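PDB 4PF1: peptidase S15/CocE/NonD from Thaumarchaeota archaeon SCGC AB-539-E09, which probably acts as a serine aminopeptidase of the alpha/beta-hydrolase fold, removing residues from the amino-terminal ends of peptide substrates. Local coordinates for residues G291-Q296 and F321-W326; V375-T380 and Q561-F566; G454-D459 and Q525-A530. All coordinates share one frame; numbering follows the deposited sequence.

Contact 1 (G291-Q296 and F321-W326)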
ATOM      1  N   GLY A 291       8.118 -30.814  -4.590  1.00 13.78           N
ATOM      2  CA  GLY A 291       6.767 -30.440  -4.986  1.00 12.93           C
ATOM      3  C   GLY A 291       6.134 -29.423  -4.057  1.00 15.59           C
ATOM      4  O   GLY A 291       6.547 -29.284  -2.903  1.00 14.80           O
ATOM      5  N   GLY A 292       5.134 -28.717  -4.571  1.00 11.80           N
ATOM      6  CA  GLY A 292       4.392 -27.713  -3.823  1.00 10.89           C
ATOM      7  C   GLY A 292       2.925 -28.058  -3.691  1.00 13.57           C
ATOM      8  O   GLY A 292       2.289 -28.459  -4.673  1.00 12.68           O
ATOM      9  N   LEU A 293       2.372 -27.881  -2.481  1.00 10.31           N
ATOM     10  CA  LEU A 293       0.960 -28.156  -2.170  1.00 10.81           C
ATOM     11  C   LEU A 293       0.002 -27.252  -2.955  1.00 14.84           C
ATOM     12  O   LEU A 293      -1.115 -27.670  -3.263  1.00 14.57           O
ATOM     13  CB  LEU A 293       0.688 -27.984  -0.656  1.00 11.00           C
ATOM     14  CG  LEU A 293       1.186 -29.103   0.278  1.00 16.15           C
ATOM     15  CD1 LEU A 293       1.125 -28.657   1.733  1.00 16.27           C
ATOM     16  CD2 LEU A 293       0.364 -30.382   0.108  1.00 18.25           C
ATOM     17  N   PHE A 294       0.425 -26.016  -3.257  1.00 11.30           N
ATOM     18  CA  PHE A 294      -0.434 -25.044  -3.931  1.00 11.15           C
ATOM     19  C   PHE A 294       0.129 -24.625  -5.303  1.00 15.35           C
ATOM     20  O   PHE A 294      -0.134 -23.513  -5.770  1.00 15.45           O
ATOM     21  CB  PHE A 294      -0.656 -23.819  -3.017  1.00 12.57           C
ATOM     22  CG  PHE A 294      -1.065 -24.174  -1.603  1.00 13.81           C
ATOM     23  CD1 PHE A 294      -2.290 -24.782  -1.346  1.00 16.41           C
ATOM     24  CD2 PHE A 294      -0.212 -23.925  -0.532  1.00 15.72           C
ATOM     25  CE1 PHE A 294      -2.657 -25.128  -0.040  1.00 17.48           C
ATOM     26  CE2 PHE A 294      -0.588 -24.255   0.775  1.00 18.42           C
ATOM     27  CZ  PHE A 294      -1.806 -24.859   1.012  1.00 16.57           C
ATOM     28  N   ASP A 295       0.850 -25.544  -5.964  1.00 12.11           N
ATOM     29  CA  ASP A 295       1.423 -25.333  -7.290  1.00 11.80           C
ATOM     30  C   ASP A 295       0.305 -25.155  -8.333  1.00 15.54           C
ATOM     31  O   ASP A 295      -0.368 -26.120  -8.689  1.00 15.00           O
ATOM     32  CB  ASP A 295       2.339 -26.511  -7.665  1.00 13.26           C
ATOM     33  CG  ASP A 295       3.299 -26.206  -8.794  1.00 17.33           C
ATOM     34  OD1 ASP A 295       2.842 -25.723  -9.851  1.00 16.62           O
ATOM     35  OD2 ASP A 295       4.502 -26.429  -8.617  1.00 20.22           O
ATOM     36  N   GLN A 296       0.121 -23.910  -8.823  1.00 11.71           N
ATOM     37  CA  GLN A 296      -0.932 -23.547  -9.777  1.00 10.77           C
ATOM     38  C   GLN A 296      -0.591 -23.943 -11.238  1.00 15.98           C
ATOM     39  O   GLN A 296      -1.380 -23.656 -12.147  1.00 15.90           O
ATOM     40  CB  GLN A 296      -1.240 -22.033  -9.673  1.00 11.59           C
ATOM     41  CG  GLN A 296      -0.198 -21.094 -10.332  1.00 18.41           C
ATOM     42  CD  GLN A 296       1.075 -20.847  -9.540  1.00 28.49           C
ATOM     43  OE1 GLN A 296       1.338 -21.459  -8.500  1.00 24.26           O
ATOM     44  NE2 GLN A 296       1.919 -19.953 -10.049  1.00 13.15           N
ATOM     45  N   PHE A 321      11.338 -37.384  -1.514  1.00 19.10           N
ATOM     46  CA  PHE A 321      10.232 -36.511  -1.903  1.00 17.82           C
ATOM     47  C   PHE A 321      10.001 -35.427  -0.852  1.00 20.06           C
ATOM     48  O   PHE A 321       9.829 -35.730   0.328  1.00 19.59           O
ATOM     49  CB  PHE A 321       8.949 -37.332  -2.144  1.00 19.55           C
ATOM     50  CG  PHE A 321       7.687 -36.562  -2.473  1.00 20.79           C
ATOM     51  CD1 PHE A 321       7.698 -35.544  -3.421  1.00 23.98           C
ATOM     52  CD2 PHE A 321       6.471 -36.912  -1.895  1.00 23.25           C
ATOM     53  CE1 PHE A 321       6.529 -34.845  -3.734  1.00 24.70           C
ATOM     54  CE2 PHE A 321       5.300 -36.219  -2.215  1.00 25.87           C
ATOM     55  CZ  PHE A 321       5.337 -35.190  -3.131  1.00 23.76           C
ATOM     56  N   VAL A 322      10.024 -34.160  -1.291  1.00 15.64           N
ATOM     57  CA  VAL A 322       9.790 -32.995  -0.438  1.00 14.86           C
ATOM     58  C   VAL A 322       8.522 -32.295  -0.928  1.00 16.90           C
ATOM     59  O   VAL A 322       8.426 -31.950  -2.105  1.00 15.63           O
ATOM     60  CB  VAL A 322      11.009 -32.025  -0.385  1.00 18.74           C
ATOM     61  CG1 VAL A 322      10.728 -30.836   0.535  1.00 18.44           C
ATOM     62  CG2 VAL A 322      12.277 -32.750   0.055  1.00 18.85           C
ATOM     63  N   LEU A 323       7.538 -32.127  -0.030  1.00 13.23           N
ATOM     64  CA  LEU A 323       6.267 -31.476  -0.338  1.00 12.78           C
ATOM     65  C   LEU A 323       6.064 -30.286   0.606  1.00 16.68           C
ATOM     66  O   LEU A 323       5.755 -30.468   1.788  1.00 17.11           O
ATOM     67  CB  LEU A 323       5.116 -32.503  -0.233  1.00 12.92           C
ATOM     68  CG  LEU A 323       3.718 -32.090  -0.726  1.00 16.46           C
ATOM     69  CD1 LEU A 323       3.735 -31.656  -2.197  1.00 15.96           C
ATOM     70  CD2 LEU A 323       2.749 -33.227  -0.557  1.00 18.01           C
ATOM     71  N   GLY A 324       6.327 -29.086   0.091  1.00 13.01           N
ATOM     72  CA  GLY A 324       6.232 -27.847   0.858  1.00 12.66           C
ATOM     73  C   GLY A 324       4.949 -27.061   0.647  1.00 15.52           C
ATOM     74  O   GLY A 324       4.179 -27.363  -0.269  1.00 14.30           O
ATOM     75  N   PRO A 325       4.696 -26.017   1.487  1.00 12.14           N
ATOM     76  CA  PRO A 325       3.462 -25.216   1.326  1.00 11.76           C
ATOM     77  C   PRO A 325       3.677 -24.142   0.268  1.00 15.68           C
ATOM     78  O   PRO A 325       3.604 -22.937   0.545  1.00 15.21           O
ATOM     79  CB  PRO A 325       3.275 -24.617   2.720  1.00 13.75           C
ATOM     80  CG  PRO A 325       4.684 -24.405   3.213  1.00 18.06           C
ATOM     81  CD  PRO A 325       5.535 -25.499   2.592  1.00 13.66           C
ATOM     82  N   TRP A 326       3.994 -24.581  -0.942  1.00 12.16           N
ATOM     83  CA  TRP A 326       4.448 -23.686  -1.977  1.00 11.12           C
ATOM     84  C   TRP A 326       3.575 -23.642  -3.191  1.00 14.13           C
ATOM     85  O   TRP A 326       2.991 -24.648  -3.587  1.00 13.63           O
ATOM     86  CB  TRP A 326       5.869 -24.106  -2.410  1.00  9.64           C
ATOM     87  CG  TRP A 326       6.859 -24.174  -1.284  1.00 10.50           C
ATOM     88  CD1 TRP A 326       7.061 -23.239  -0.311  1.00 13.34           C
ATOM     89  CD2 TRP A 326       7.844 -25.195  -1.070  1.00 10.55           C
ATOM     90  NE1 TRP A 326       8.099 -23.620   0.506  1.00 13.04           N
ATOM     91  CE2 TRP A 326       8.596 -24.821   0.068  1.00 14.54           C
ATOM     92  CE3 TRP A 326       8.170 -26.391  -1.734  1.00 11.84           C
ATOM     93  CZ2 TRP A 326       9.628 -25.619   0.579  1.00 14.16           C
ATOM     94  CZ3 TRP A 326       9.181 -27.187  -1.217  1.00 13.73           C
ATOM     95  CH2 TRP A 326       9.910 -26.792  -0.084  1.00 14.56           C
TER

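Contact 2 (V375-T380 and Q561-F566)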
ATOM      1  N   VAL A 375      10.199 -39.066   2.811  1.00 18.35           N
ATOM      2  CA  VAL A 375       9.232 -38.010   2.535  1.00 16.93           C
ATOM      3  C   VAL A 375       9.367 -36.899   3.592  1.00 19.46           C
ATOM      4  O   VAL A 375       9.369 -37.168   4.796  1.00 19.04           O
ATOM      5  CB  VAL A 375       7.773 -38.556   2.439  1.00 20.69           C
ATOM      6  CG1 VAL A 375       6.756 -37.422   2.312  1.00 19.98           C
ATOM      7  CG2 VAL A 375       7.626 -39.532   1.273  1.00 20.80           C
ATOM      8  N   LEU A 376       9.514 -35.659   3.122  1.00 14.54           N
ATOM      9  CA  LEU A 376       9.581 -34.472   3.959  1.00 13.63           C
ATOM     10  C   LEU A 376       8.363 -33.630   3.612  1.00 15.73           C
ATOM     11  O   LEU A 376       8.282 -33.087   2.511  1.00 14.14           O
ATOM     12  CB  LEU A 376      10.912 -33.722   3.725  1.00 13.65           C
ATOM     13  CG  LEU A 376      11.222 -32.528   4.641  1.00 18.15           C
ATOM     14  CD1 LEU A 376      11.279 -32.943   6.115  1.00 18.39           C
ATOM     15  CD2 LEU A 376      12.528 -31.879   4.243  1.00 20.65           C
ATOM     16  N   SER A 377       7.350 -33.654   4.487  1.00 12.10           N
ATOM     17  CA  SER A 377       6.074 -32.999   4.221  1.00 11.24           C
ATOM     18  C   SER A 377       5.777 -31.884   5.211  1.00 14.88           C
ATOM     19  O   SER A 377       5.878 -32.078   6.425  1.00 14.03           O
ATOM     20  CB  SER A 377       4.945 -34.028   4.238  1.00 13.58           C
ATOM     21  OG  SER A 377       3.664 -33.422   4.175  1.00 19.10           O
ATOM     22  N   TYR A 378       5.394 -30.715   4.686  1.00 11.96           N
ATOM     23  CA  TYR A 378       4.985 -29.586   5.511  1.00 11.73           C
ATOM     24  C   TYR A 378       3.485 -29.637   5.666  1.00 16.02           C
ATOM     25  O   TYR A 378       2.756 -29.671   4.670  1.00 15.53           O
ATOM     26  CB  TYR A 378       5.427 -28.253   4.896  1.00 12.24           C
ATOM     27  CG  TYR A 378       5.165 -27.045   5.776  1.00 13.53           C
ATOM     28  CD1 TYR A 378       3.904 -26.453   5.826  1.00 15.46           C
ATOM     29  CD2 TYR A 378       6.195 -26.449   6.499  1.00 14.24           C
ATOM     30  CE1 TYR A 378       3.668 -25.316   6.600  1.00 15.75           C
ATOM     31  CE2 TYR A 378       5.969 -25.315   7.280  1.00 14.81           C
ATOM     32  CZ  TYR A 378       4.705 -24.747   7.320  1.00 20.00           C
ATOM     33  OH  TYR A 378       4.487 -23.610   8.056  1.00 18.61           O
ATOM     34  N   GLU A 379       3.022 -29.660   6.912  1.00 13.19           N
ATOM     35  CA  GLU A 379       1.605 -29.720   7.229  1.00 12.70           C
ATOM     36  C   GLU A 379       1.067 -28.320   7.471  1.00 16.30           C
ATOM     37  O   GLU A 379       1.511 -27.644   8.403  1.00 15.71           O
ATOM     38  CB  GLU A 379       1.378 -30.617   8.459  1.00 14.40           C
ATOM     39  CG  GLU A 379      -0.083 -30.913   8.761  1.00 21.60           C
ATOM     40  CD  GLU A 379      -0.322 -31.762   9.995  1.00 37.87           C
ATOM     41  OE1 GLU A 379       0.616 -31.925  10.809  1.00 27.82           O
ATOM     42  OE2 GLU A 379      -1.459 -32.261  10.154  1.00 28.66           O
ATOM     43  N   THR A 380       0.111 -27.879   6.629  1.00 12.60           N
ATOM     44  CA  THR A 380      -0.527 -26.568   6.778  1.00 12.12           C
ATOM     45  C   THR A 380      -1.520 -26.641   7.950  1.00 16.68           C
ATOM     46  O   THR A 380      -1.907 -27.735   8.362  1.00 16.36           O
ATOM     47  CB  THR A 380      -1.155 -26.088   5.451  1.00 16.29           C
ATOM     48  OG1 THR A 380      -1.942 -27.131   4.870  1.00 15.13           O
ATOM     49  CG2 THR A 380      -0.106 -25.608   4.451  1.00 13.36           C
ATOM     50  N   GLN A 561      -2.648 -33.250  -3.705  1.00  8.73           N
ATOM     51  CA  GLN A 561      -2.184 -33.709  -2.392  1.00  8.70           C
ATOM     52  C   GLN A 561      -2.554 -32.754  -1.270  1.00 13.22           C
ATOM     53  O   GLN A 561      -2.652 -31.539  -1.482  1.00 11.53           O
ATOM     54  CB  GLN A 561      -0.656 -33.925  -2.384  1.00  9.44           C
ATOM     55  CG  GLN A 561      -0.131 -34.823  -3.502  1.00 16.63           C
ATOM     56  CD  GLN A 561      -0.769 -36.193  -3.554  1.00 28.23           C
ATOM     57  OE1 GLN A 561      -0.893 -36.896  -2.543  1.00 17.94           O
ATOM     58  NE2 GLN A 561      -1.143 -36.621  -4.751  1.00 22.93           N
ATOM     59  N   VAL A 562      -2.773 -33.322  -0.070  1.00 11.40           N
ATOM     60  CA  VAL A 562      -3.062 -32.575   1.151  1.00 11.64           C
ATOM     61  C   VAL A 562      -2.153 -33.054   2.291  1.00 15.96           C
ATOM     62  O   VAL A 562      -1.781 -34.224   2.355  1.00 15.60           O
ATOM     63  CB  VAL A 562      -4.559 -32.613   1.579  1.00 16.14           C
ATOM     64  CG1 VAL A 562      -5.426 -31.780   0.642  1.00 15.67           C
ATOM     65  CG2 VAL A 562      -5.087 -34.047   1.698  1.00 16.47           C
ATOM     66  N   SER A 563      -1.797 -32.125   3.168  1.00 12.18           N
ATOM     67  CA  SER A 563      -1.029 -32.314   4.394  1.00 12.15           C
ATOM     68  C   SER A 563      -1.470 -31.182   5.263  1.00 16.51           C
ATOM     69  O   SER A 563      -0.937 -30.075   5.166  1.00 16.41           O
ATOM     70  CB  SER A 563       0.474 -32.292   4.114  1.00 14.39           C
ATOM     71  OG  SER A 563       1.199 -32.734   5.247  1.00 18.11           O
ATOM     72  N   HIS A 564      -2.601 -31.383   5.942  1.00 12.94           N
ATOM     73  CA  HIS A 564      -3.269 -30.293   6.621  1.00 12.40           C
ATOM     74  C   HIS A 564      -3.936 -30.706   7.918  1.00 16.90           C
ATOM     75  O   HIS A 564      -4.407 -31.839   8.057  1.00 16.91           O
ATOM     76  CB  HIS A 564      -4.337 -29.728   5.661  1.00 12.39           C
ATOM     77  CG  HIS A 564      -5.031 -28.491   6.135  1.00 15.05           C
ATOM     78  ND1 HIS A 564      -4.382 -27.272   6.167  1.00 16.17           N
ATOM     79  CD2 HIS A 564      -6.318 -28.313   6.508  1.00 16.06           C
ATOM     80  CE1 HIS A 564      -5.281 -26.401   6.594  1.00 15.27           C
ATOM     81  NE2 HIS A 564      -6.463 -26.980   6.801  1.00 15.55           N
ATOM     82  N   THR A 565      -4.026 -29.753   8.848  1.00 13.58           N
ATOM     83  CA  THR A 565      -4.787 -29.912  10.067  1.00 13.87           C
ATOM     84  C   THR A 565      -5.952 -28.932  10.023  1.00 17.02           C
ATOM     85  O   THR A 565      -5.737 -27.720   9.986  1.00 16.00           O
ATOM     86  CB  THR A 565      -3.909 -29.729  11.323  1.00 22.82           C
ATOM     87  OG1 THR A 565      -2.997 -30.819  11.411  1.00 24.34           O
ATOM     88  CG2 THR A 565      -4.732 -29.667  12.608  1.00 19.85           C
ATOM     89  N   PHE A 566      -7.181 -29.459   9.992  1.00 14.03           N
ATOM     90  CA  PHE A 566      -8.396 -28.658  10.098  1.00 13.72           C
ATOM     91  C   PHE A 566      -8.562 -28.362  11.588  1.00 19.32           C
ATOM     92  O   PHE A 566      -8.900 -29.264  12.362  1.00 19.96           O
ATOM     93  CB  PHE A 566      -9.608 -29.410   9.516  1.00 15.04           C
ATOM     94  CG  PHE A 566      -9.611 -29.605   8.017  1.00 15.76           C
ATOM     95  CD1 PHE A 566     -10.070 -28.602   7.169  1.00 18.14           C
ATOM     96  CD2 PHE A 566      -9.218 -30.814   7.457  1.00 17.47           C
ATOM     97  CE1 PHE A 566     -10.091 -28.790   5.782  1.00 18.49           C
ATOM     98  CE2 PHE A 566      -9.248 -31.004   6.069  1.00 19.95           C
ATOM     99  CZ  PHE A 566      -9.686 -29.990   5.242  1.00 17.65           C
TER

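Contact 3 (G454-D459 and Q525-A530)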
ATOM      1  N   GLY A 454      -0.123 -16.763  -8.879  1.00 13.37           N
ATOM      2  CA  GLY A 454       0.619 -17.608  -7.952  1.00 12.96           C
ATOM      3  C   GLY A 454      -0.091 -17.860  -6.638  1.00 16.10           C
ATOM      4  O   GLY A 454       0.245 -18.810  -5.932  1.00 15.30           O
ATOM      5  N   GLU A 455      -1.097 -17.023  -6.304  1.00 12.45           N
ATOM      6  CA  GLU A 455      -1.845 -17.131  -5.046  1.00 11.92           C
ATOM      7  C   GLU A 455      -3.251 -17.733  -5.235  1.00 14.73           C
ATOM      8  O   GLU A 455      -3.934 -17.983  -4.244  1.00 14.00           O
ATOM      9  CB  GLU A 455      -1.995 -15.736  -4.383  1.00 13.41           C
ATOM     10  CG  GLU A 455      -0.757 -14.850  -4.409  1.00 23.03           C
ATOM     11  CD  GLU A 455      -0.930 -13.455  -3.826  1.00 41.04           C
ATOM     12  OE1 GLU A 455       0.100 -12.814  -3.517  1.00 42.56           O
ATOM     13  OE2 GLU A 455      -2.088 -12.998  -3.681  1.00 25.71           O
ATOM     14  N   TRP A 456      -3.686 -17.948  -6.490  1.00 11.24           N
ATOM     15  CA  TRP A 456      -5.054 -18.345  -6.835  1.00 11.16           C
ATOM     16  C   TRP A 456      -5.547 -19.657  -6.194  1.00 15.78           C
ATOM     17  O   TRP A 456      -6.728 -19.732  -5.859  1.00 14.90           O
ATOM     18  CB  TRP A 456      -5.260 -18.340  -8.365  1.00 10.31           C
ATOM     19  CG  TRP A 456      -5.366 -19.665  -9.071  1.00 11.43           C
ATOM     20  CD1 TRP A 456      -4.416 -20.239  -9.864  1.00 14.26           C
ATOM     21  CD2 TRP A 456      -6.566 -20.428  -9.270  1.00 11.50           C
ATOM     22  NE1 TRP A 456      -4.926 -21.357 -10.484  1.00 13.82           N
ATOM     23  CE2 TRP A 456      -6.240 -21.507 -10.122  1.00 15.19           C
ATOM     24  CE3 TRP A 456      -7.878 -20.334  -8.770  1.00 12.86           C
ATOM     25  CZ2 TRP A 456      -7.169 -22.495 -10.468  1.00 14.72           C
ATOM     26  CZ3 TRP A 456      -8.797 -21.312  -9.115  1.00 14.44           C
ATOM     27  CH2 TRP A 456      -8.444 -22.372  -9.961  1.00 15.13           C
ATOM     28  N   LEU A 457      -4.672 -20.651  -5.964  1.00 13.20           N
ATOM     29  CA  LEU A 457      -5.127 -21.920  -5.386  1.00 13.67           C
ATOM     30  C   LEU A 457      -5.526 -21.822  -3.893  1.00 18.06           C
ATOM     31  O   LEU A 457      -6.109 -22.774  -3.368  1.00 18.62           O
ATOM     32  CB  LEU A 457      -4.111 -23.052  -5.606  1.00 13.94           C
ATOM     33  CG  LEU A 457      -4.063 -23.626  -7.038  1.00 18.79           C
ATOM     34  CD1 LEU A 457      -3.116 -24.790  -7.111  1.00 19.11           C
ATOM     35  CD2 LEU A 457      -5.452 -24.063  -7.523  1.00 20.21           C
ATOM     36  N   VAL A 458      -5.272 -20.667  -3.232  1.00 13.49           N
ATOM     37  CA  VAL A 458      -5.701 -20.455  -1.841  1.00 13.04           C
ATOM     38  C   VAL A 458      -6.787 -19.345  -1.785  1.00 15.32           C
ATOM     39  O   VAL A 458      -7.113 -18.854  -0.704  1.00 14.35           O
ATOM     40  CB  VAL A 458      -4.532 -20.203  -0.834  1.00 16.79           C
ATOM     41  CG1 VAL A 458      -3.601 -21.406  -0.762  1.00 16.65           C
ATOM     42  CG2 VAL A 458      -3.758 -18.926  -1.156  1.00 16.46           C
ATOM     43  N   ASP A 459      -7.385 -19.007  -2.954  1.00 10.36           N
ATOM     44  CA  ASP A 459      -8.447 -17.995  -3.074  1.00  8.94           C
ATOM     45  C   ASP A 459      -9.653 -18.308  -2.190  1.00 11.18           C
ATOM     46  O   ASP A 459      -9.994 -19.476  -1.992  1.00  8.54           O
ATOM     47  CB  ASP A 459      -8.936 -17.902  -4.531  1.00 10.27           C
ATOM     48  CG  ASP A 459      -8.287 -16.842  -5.399  1.00 18.74           C
ATOM     49  OD1 ASP A 459      -7.319 -16.198  -4.934  1.00 18.91           O
ATOM     50  OD2 ASP A 459      -8.744 -16.657  -6.544  1.00 23.47           O
ATOM     51  N   GLN A 525     -13.250 -18.930   3.133  1.00 11.96           N
ATOM     52  CA  GLN A 525     -13.417 -20.242   2.515  1.00 11.43           C
ATOM     53  C   GLN A 525     -12.162 -20.561   1.698  1.00 14.72           C
ATOM     54  O   GLN A 525     -12.165 -20.480   0.465  1.00 13.81           O
ATOM     55  CB  GLN A 525     -14.688 -20.285   1.648  1.00 12.39           C
ATOM     56  CG  GLN A 525     -15.977 -20.360   2.468  1.00 18.68           C
ATOM     57  CD  GLN A 525     -17.216 -20.482   1.611  1.00 24.18           C
ATOM     58  OE1 GLN A 525     -17.163 -20.851   0.438  1.00 16.52           O
ATOM     59  NE2 GLN A 525     -18.375 -20.225   2.202  1.00 13.67           N
ATOM     60  N   GLN A 526     -11.074 -20.868   2.412  1.00 10.72           N
ATOM     61  CA  GLN A 526      -9.762 -21.140   1.836  1.00  9.93           C
ATOM     62  C   GLN A 526      -9.755 -22.430   1.032  1.00 13.74           C
ATOM     63  O   GLN A 526      -9.878 -23.513   1.612  1.00 13.16           O
ATOM     64  CB  GLN A 526      -8.710 -21.219   2.954  1.00 11.07           C
ATOM     65  CG  GLN A 526      -7.277 -21.418   2.450  1.00 16.65           C
ATOM     66  CD  GLN A 526      -6.508 -22.387   3.309  1.00 26.82           C
ATOM     67  OE1 GLN A 526      -6.468 -22.278   4.546  1.00 20.60           O
ATOM     68  NE2 GLN A 526      -5.873 -23.355   2.668  1.00 13.56           N
ATOM     69  N   MET A 527      -9.545 -22.325  -0.296  1.00 10.82           N
ATOM     70  CA  MET A 527      -9.419 -23.508  -1.141  1.00 10.53           C
ATOM     71  C   MET A 527      -8.148 -24.257  -0.734  1.00 14.28           C
ATOM     72  O   MET A 527      -7.134 -23.619  -0.426  1.00 13.70           O
ATOM     73  CB  MET A 527      -9.405 -23.137  -2.627  1.00 12.30           C
ATOM     74  CG  MET A 527      -9.741 -24.316  -3.529  1.00 15.72           C
ATOM     75  SD  MET A 527     -10.356 -23.818  -5.150  1.00 19.26           S
ATOM     76  CE  MET A 527      -8.815 -23.266  -5.923  1.00 15.28           C
ATOM     77  N   LEU A 528      -8.226 -25.593  -0.649  1.00 10.58           N
ATOM     78  CA  LEU A 528      -7.116 -26.412  -0.162  1.00 10.55           C
ATOM     79  C   LEU A 528      -6.662 -27.449  -1.200  1.00 14.87           C
ATOM     80  O   LEU A 528      -5.461 -27.659  -1.373  1.00 13.97           O
ATOM     81  CB  LEU A 528      -7.544 -27.101   1.150  1.00 10.76           C
ATOM     82  CG  LEU A 528      -6.481 -27.899   1.892  1.00 15.57           C
ATOM     83  CD1 LEU A 528      -5.524 -26.983   2.646  1.00 15.34           C
ATOM     84  CD2 LEU A 528      -7.120 -28.877   2.838  1.00 18.03           C
ATOM     85  N   SER A 529      -7.619 -28.107  -1.864  1.00 11.79           N
ATOM     86  CA  SER A 529      -7.353 -29.104  -2.900  1.00 11.76           C
ATOM     87  C   SER A 529      -8.524 -29.138  -3.852  1.00 16.70           C
ATOM     88  O   SER A 529      -9.649 -29.377  -3.424  1.00 16.41           O
ATOM     89  CB  SER A 529      -7.114 -30.479  -2.282  1.00 15.28           C
ATOM     90  OG  SER A 529      -6.946 -31.475  -3.275  1.00 22.65           O
ATOM     91  N   ALA A 530      -8.280 -28.844  -5.135  1.00 14.28           N
ATOM     92  CA  ALA A 530      -9.347 -28.794  -6.126  1.00 14.23           C
ATOM     93  C   ALA A 530      -8.868 -29.207  -7.508  1.00 17.76           C
ATOM     94  O   ALA A 530      -7.734 -28.908  -7.886  1.00 17.32           O
ATOM     95  CB  ALA A 530      -9.930 -27.391  -6.186  1.00 14.77           C
TER

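Contact 1 (G291-Q296 and F321-W326)
Leu293 holds CG anti to its carbonyl carbon (chi1 -75°), whereas Leu323 holds CG anti to its backbone N (chi1 -171°), and the two CG atoms come to 4.0 Å. The side chains cross at about a right angle, with Leu293 CD2 3.8 Å from Leu323 CD2. The backbones pair in parallel, Gly291 with Leu323 and Gly292 with Gly324. Gly291 N gives a nearly straight bond to Val322 O (2.7 Å), Gly291 O receives Gly324 N, and Leu293 N bonds to Gly324 O (2.9 Å). Past these bonds the chain makes a type I turn from Gly292 to Asp295, and Phe294 N reaches Trp326 O (2.9 Å) from above the carbonyl plane. Trp326 lies with CE3 3.5 Å from Gly291 O, Gly324 CA lying over one ring face, toward the rim, and NE1 is hydrogen-bonded to Thr347 OG1. Asp295 OD1 accepts the backbone N-H groups of Glu297 and Asp298, while OD2 is hydrogen-bonded to His328 ND1. Such parallel pairing belongs to the beta-alpha-beta unit of strand 287-292, helix 301-309 and strand 319-324. The loops after its two strands carry Asp295 and His328, consistent with the acid and histidine of an alpha/beta-hydrolase Ser-His-Asp triad probably completed by Ser161.

Contact 2 (V375-T380 and Q561-F566)
Strands 375-379 and 562-566 run in the same general direction, 5.8 Å apart at closest approach and inclined by 33°, and their backbones are bridged once, just past the C-terminal end of strand 375-379 and midway along strand 562-566, where Thr380 N bonds to Ser563 O (2.8 Å) and Thr565 N to Thr380 O (3.0 Å) around the pair Thr380 and His564. Side-chain polar groups extend the junction. Thr380 sets OG1 between its backbone N and carbonyl carbon (chi1 48°), where OG1 approaches the edge of the His564 imidazole near the ring plane and pairs with ND1 at 2.8 Å; either atom could be the donor. Thr380 OG1 also lies 3.1 Å from Ser563 O. Farther back, the hydroxyls of Ser377 and Ser563 are hydrogen-bonded, OG to OG, at 2.8 Å. Glu379 stretches out from CG and crosses Thr565 obliquely, and OE2 accepts the threonine OG1 at a very short 2.5 Å, a value to be read with caution. Arg483 forms a salt bridge to this same OE2 and His386 bonds to OE1, which would be expected to favour an ionised carboxylate despite burial. His564 is held at its far side by Asp509 through NE2, and its CD2 sits 3.6 Å above the centre of the Phe566 ring. The contact ties an inner strand of the large mixed sheet, 375-379 between 319-324 and 384-388, to the small two-stranded antiparallel sheet of 482-486 and 562-566, whose Val562, His564 and Phe566 pack on Leu528 of strand 525-534.

Contact 3 (G454-D459 and Q525-A530)
Asp459 O draws two N-H donors, both weakly: Met527 N at 3.3 Å, with an N-H...O angle of 161°, and the side-chain NE2 of Gln461. The weak bond from Met527 is the one hydrogen bond joining the two segments, and the rest of the contact is carried largely by the methionine side chain. Met527 CG stands anti to the backbone N (chi1 -161°), with CB 3.4 Å from Leu457 O. The chain then bends at its last torsion (chi3 75°), which brings CE against both Trp456 CZ3 (3.7 Å) and Leu457 CD2 (3.8 Å). It approaches the indole obliquely. Leu457 CD2 also lies 3.7 Å above the Trp456 ring, offset toward its rim, so that leucine, indole and thioether methyl form one small cluster. Trp456 and Leu457 belong to a short 3-10 segment beside strand 525-534; the Trp456 side chain sets out away from the strand and only its ring returns to it. That strand is an outermost one of a four-stranded antiparallel sheet in what family assignment makes the non-catalytic C-terminal domain. Leu528 and Ser529 both face Ile507 there, a classic beta bulge at which the strand turns a corner just beyond Met527. Next along the strand from Met527, on its N-terminal side, Gln526 CG comes within 4.1 Å of Val458 O. The Trp456 ring meets Tyr438 and Trp580 edge-to-face, and the Asp459 carboxylate leads away to a salt bridge with Arg439.

Contacts 1 and 2, with centres about 9 Å apart, share the large mixed sheet: Phe321 O lies 2.8 Å from Leu376 N and Leu323 N equally close to Leu376 O, probably as hydrogen bonds. Contact 3 is nested in the chain loop that contact 2 closes, and Leu528 CD1 stands 3.7 Å from His564 ND1 although the two centres are about 15 Å apart. Contact 3 also approaches the probable catalytic site of contact 1, where Leu457 CD1 lies 3.4 Å from Asp295 O and Trp456 CD1 lies 3.7 Å from Gln296 CB. Residues of the C-terminal non-catalytic domain thus pack directly against the loop bearing the putative triad acid.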